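Local coordinates for DegV family protein (Eubacterium eligens, PDB 3FDJ) that is of unknown function but, as a member of the DegV family, probably binds a fatty acid, at residues Asp66-Ala71 and Asn92-Ala97. Numbering follows the deposited sequence.
Sequences DAWLEA and NSAMAA
Ala-94 lies over one face of the Trp-68 indole: its CA stands 3.9 Å from the centroid of the five-membered ring, almost directly above it, in a CH-pi contact, while its CB reaches the six-membered ring near the rim, 3.8 Å from CZ2. At the ring's edge, Trp-68 NE1 donates a hydrogen bond to Ser-93 OG (2.8 Å, N-H...O angle 153°), the oxygen tilted slightly from the indole plane. Ser-93 OG, set between its own backbone N and carbonyl carbon (chi1 69°), is also hydrogen-bonded to Thr-90 O, at the start of helix 90-102. Nearer the backbone, Ala-97 CB approaches Trp-68 CB closely (3.3 Å), and Leu-69 CD2 rests 3.5 Å from Ala-97 O. An alanine in place of Trp-68 would probably open a gap beside Ala-94 and leave Ser-93 OG without its indole donor. The small alanines probably help the axes of segments 66-71 and 92-97, on helices 65-72 and 90-102, approach to 9.0 Å, with 61° between their directions. Trp-68 also touches Pro-63, in the loop before helix 65-72, and Val-25 of strand 21-30, and so contacts both helix 90-102 and the sheet containing strands 5-9 and 77-82.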
ATOM      1  N   ASP A  66      -7.581   3.494 -19.879  0.50 14.75           N
ATOM      2  CA  ASP A  66      -7.245   2.372 -20.765  0.50 15.21           C
ATOM      3  C   ASP A  66      -6.514   1.230 -20.039  0.50 14.18           C
ATOM      4  O   ASP A  66      -6.782   0.056 -20.297  0.50 13.49           O
ATOM      5  CB  ASP A  66      -6.402   2.837 -21.964  0.50 15.95           C
ATOM      6  CG  ASP A  66      -7.220   3.569 -23.022  0.50 18.38           C
ATOM      7  OD1 ASP A  66      -8.440   3.320 -23.131  0.50 22.94           O
ATOM      8  OD2 ASP A  66      -6.639   4.396 -23.754  0.50 22.25           O
ATOM      9  N   ALA A  67      -5.600   1.575 -19.134  1.00 13.35           N
ATOM     10  CA  ALA A  67      -4.875   0.569 -18.339  1.00 12.63           C
ATOM     11  C   ALA A  67      -5.800  -0.202 -17.412  1.00 11.18           C
ATOM     12  O   ALA A  67      -5.671  -1.425 -17.242  1.00 10.10           O
ATOM     13  CB  ALA A  67      -3.752   1.236 -17.526  1.00 13.20           C
ATOM     14  N   TRP A  68      -6.741   0.501 -16.784  1.00 10.37           N
ATOM     15  CA  TRP A  68      -7.743  -0.183 -15.966  1.00  9.24           C
ATOM     16  C   TRP A  68      -8.568  -1.131 -16.817  1.00  9.50           C
ATOM     17  O   TRP A  68      -8.776  -2.269 -16.438  1.00  9.18           O
ATOM     18  CB  TRP A  68      -8.672   0.803 -15.283  1.00  9.64           C
ATOM     19  CG  TRP A  68      -8.094   1.588 -14.157  1.00  8.26           C
ATOM     20  CD1 TRP A  68      -7.878   2.950 -14.132  1.00 10.77           C
ATOM     21  CD2 TRP A  68      -7.704   1.107 -12.872  1.00  9.63           C
ATOM     22  NE1 TRP A  68      -7.373   3.327 -12.913  1.00 11.53           N
ATOM     23  CE2 TRP A  68      -7.259   2.220 -12.120  1.00  9.17           C
ATOM     24  CE3 TRP A  68      -7.681  -0.154 -12.275  1.00 11.30           C
ATOM     25  CZ2 TRP A  68      -6.778   2.096 -10.816  1.00 10.13           C
ATOM     26  CZ3 TRP A  68      -7.215  -0.264 -10.986  1.00 11.97           C
ATOM     27  CH2 TRP A  68      -6.787   0.855 -10.264  1.00 11.19           C
ATOM     28  N   LEU A  69      -9.048  -0.669 -17.965  1.00 10.40           N
ATOM     29  CA  LEU A  69      -9.899  -1.513 -18.813  1.00 10.73           C
ATOM     30  C   LEU A  69      -9.178  -2.763 -19.258  1.00 11.76           C
ATOM     31  O   LEU A  69      -9.758  -3.843 -19.242  1.00 11.15           O
ATOM     32  CB  LEU A  69     -10.425  -0.731 -20.022  1.00 11.01           C
ATOM     33  CG  LEU A  69     -11.420   0.380 -19.672  1.00 11.17           C
ATOM     34  CD1 LEU A  69     -11.793   1.168 -20.952  1.00 12.01           C
ATOM     35  CD2 LEU A  69     -12.688  -0.195 -19.012  1.00 10.79           C
ATOM     36  N   GLU A  70      -7.906  -2.617 -19.618  1.00 13.35           N
ATOM     37  CA  GLU A  70      -7.079  -3.768 -19.989  1.00 14.72           C
ATOM     38  C   GLU A  70      -7.036  -4.757 -18.822  1.00 14.40           C
ATOM     39  O   GLU A  70      -7.191  -5.960 -19.015  1.00 14.22           O
ATOM     40  CB  GLU A  70      -5.668  -3.320 -20.361  1.00 15.44           C
ATOM     41  CG  GLU A  70      -4.761  -4.439 -20.842  1.00 20.85           C
ATOM     42  CD  GLU A  70      -3.383  -3.956 -21.285  1.00 26.29           C
ATOM     43  OE1 GLU A  70      -2.735  -3.166 -20.553  1.00 29.33           O
ATOM     44  OE2 GLU A  70      -2.942  -4.395 -22.364  1.00 31.03           O
ATOM     45  N   ALA A  71      -6.886  -4.248 -17.606  1.00 13.73           N
ATOM     46  CA  ALA A  71      -6.761  -5.110 -16.430  1.00 13.08           C
ATOM     47  C   ALA A  71      -8.047  -5.823 -16.064  1.00 13.17           C
ATOM     48  O   ALA A  71      -8.015  -6.897 -15.469  1.00 13.14           O
ATOM     49  CB  ALA A  71      -6.262  -4.316 -15.230  1.00 13.43           C
ATOM     50  N   ASN A  92     -10.668   7.663  -8.175  1.00  6.33           N
ATOM     51  CA  ASN A  92     -11.489   8.276  -9.197  1.00  6.42           C
ATOM     52  C   ASN A  92     -11.234   7.669 -10.586  1.00  6.08           C
ATOM     53  O   ASN A  92     -12.195   7.477 -11.356  1.00  5.36           O
ATOM     54  CB  ASN A  92     -11.290   9.787  -9.266  1.00  6.09           C
ATOM     55  CG  ASN A  92     -11.863  10.521  -8.089  1.00  8.42           C
ATOM     56  OD1 ASN A  92     -12.666   9.969  -7.298  1.00  8.24           O
ATOM     57  ND2 ASN A  92     -11.478  11.810  -7.962  1.00  7.37           N
ATOM     58  N   SER A  93      -9.960   7.398 -10.918  1.00  6.24           N
ATOM     59  CA  SER A  93      -9.632   6.830 -12.233  1.00  6.65           C
ATOM     60  C   SER A  93     -10.261   5.438 -12.370  1.00  6.40           C
ATOM     61  O   SER A  93     -10.758   5.066 -13.451  1.00  5.38           O
ATOM     62  CB  SER A  93      -8.100   6.800 -12.499  1.00  7.01           C
ATOM     63  OG  SER A  93      -7.393   5.868 -11.691  1.00  9.83           O
ATOM     64  N   ALA A  94     -10.235   4.679 -11.277  1.00  6.33           N
ATOM     65  CA  ALA A  94     -10.831   3.336 -11.264  1.00  6.82           C
ATOM     66  C   ALA A  94     -12.367   3.409 -11.395  1.00  7.22           C
ATOM     67  O   ALA A  94     -12.977   2.589 -12.081  1.00  7.30           O
ATOM     68  CB  ALA A  94     -10.431   2.573  -9.995  1.00  7.29           C
HETATM   69  N   MSE A  95     -12.980   4.379 -10.720  1.00  7.46           N
HETATM   70  CA  MSE A  95     -14.437   4.597 -10.857  1.00  7.57           C
HETATM   71  C   MSE A  95     -14.806   5.019 -12.275  1.00  7.01           C
HETATM   72  O   MSE A  95     -15.834   4.580 -12.808  1.00  6.89           O
HETATM   73  CB  MSE A  95     -14.941   5.618  -9.842  1.00  7.77           C
HETATM   74  CG  MSE A  95     -14.889   5.160  -8.414  1.00  9.94           C
HETATM   75 SE   MSE A  95     -16.211   3.782  -8.098  0.80 13.81          SE
HETATM   76  CE  MSE A  95     -17.864   4.799  -8.229  1.00 19.33           C
ATOM     77  N   ALA A  96     -13.981   5.851 -12.896  1.00  6.88           N
ATOM     78  CA  ALA A  96     -14.210   6.254 -14.274  1.00  7.66           C
ATOM     79  C   ALA A  96     -14.123   5.053 -15.229  1.00  7.65           C
ATOM     80  O   ALA A  96     -14.947   4.889 -16.146  1.00  7.70           O
ATOM     81  CB  ALA A  96     -13.205   7.379 -14.669  1.00  8.11           C
ATOM     82  N   ALA A  97     -13.131   4.201 -15.006  1.00  7.41           N
ATOM     83  CA  ALA A  97     -12.977   2.994 -15.813  1.00  7.59           C
ATOM     84  C   ALA A  97     -14.140   2.008 -15.583  1.00  6.97           C
ATOM     85  O   ALA A  97     -14.618   1.386 -16.532  1.00  7.20           O
ATOM     86  CB  ALA A  97     -11.610   2.329 -15.505  1.00  7.59           C
TER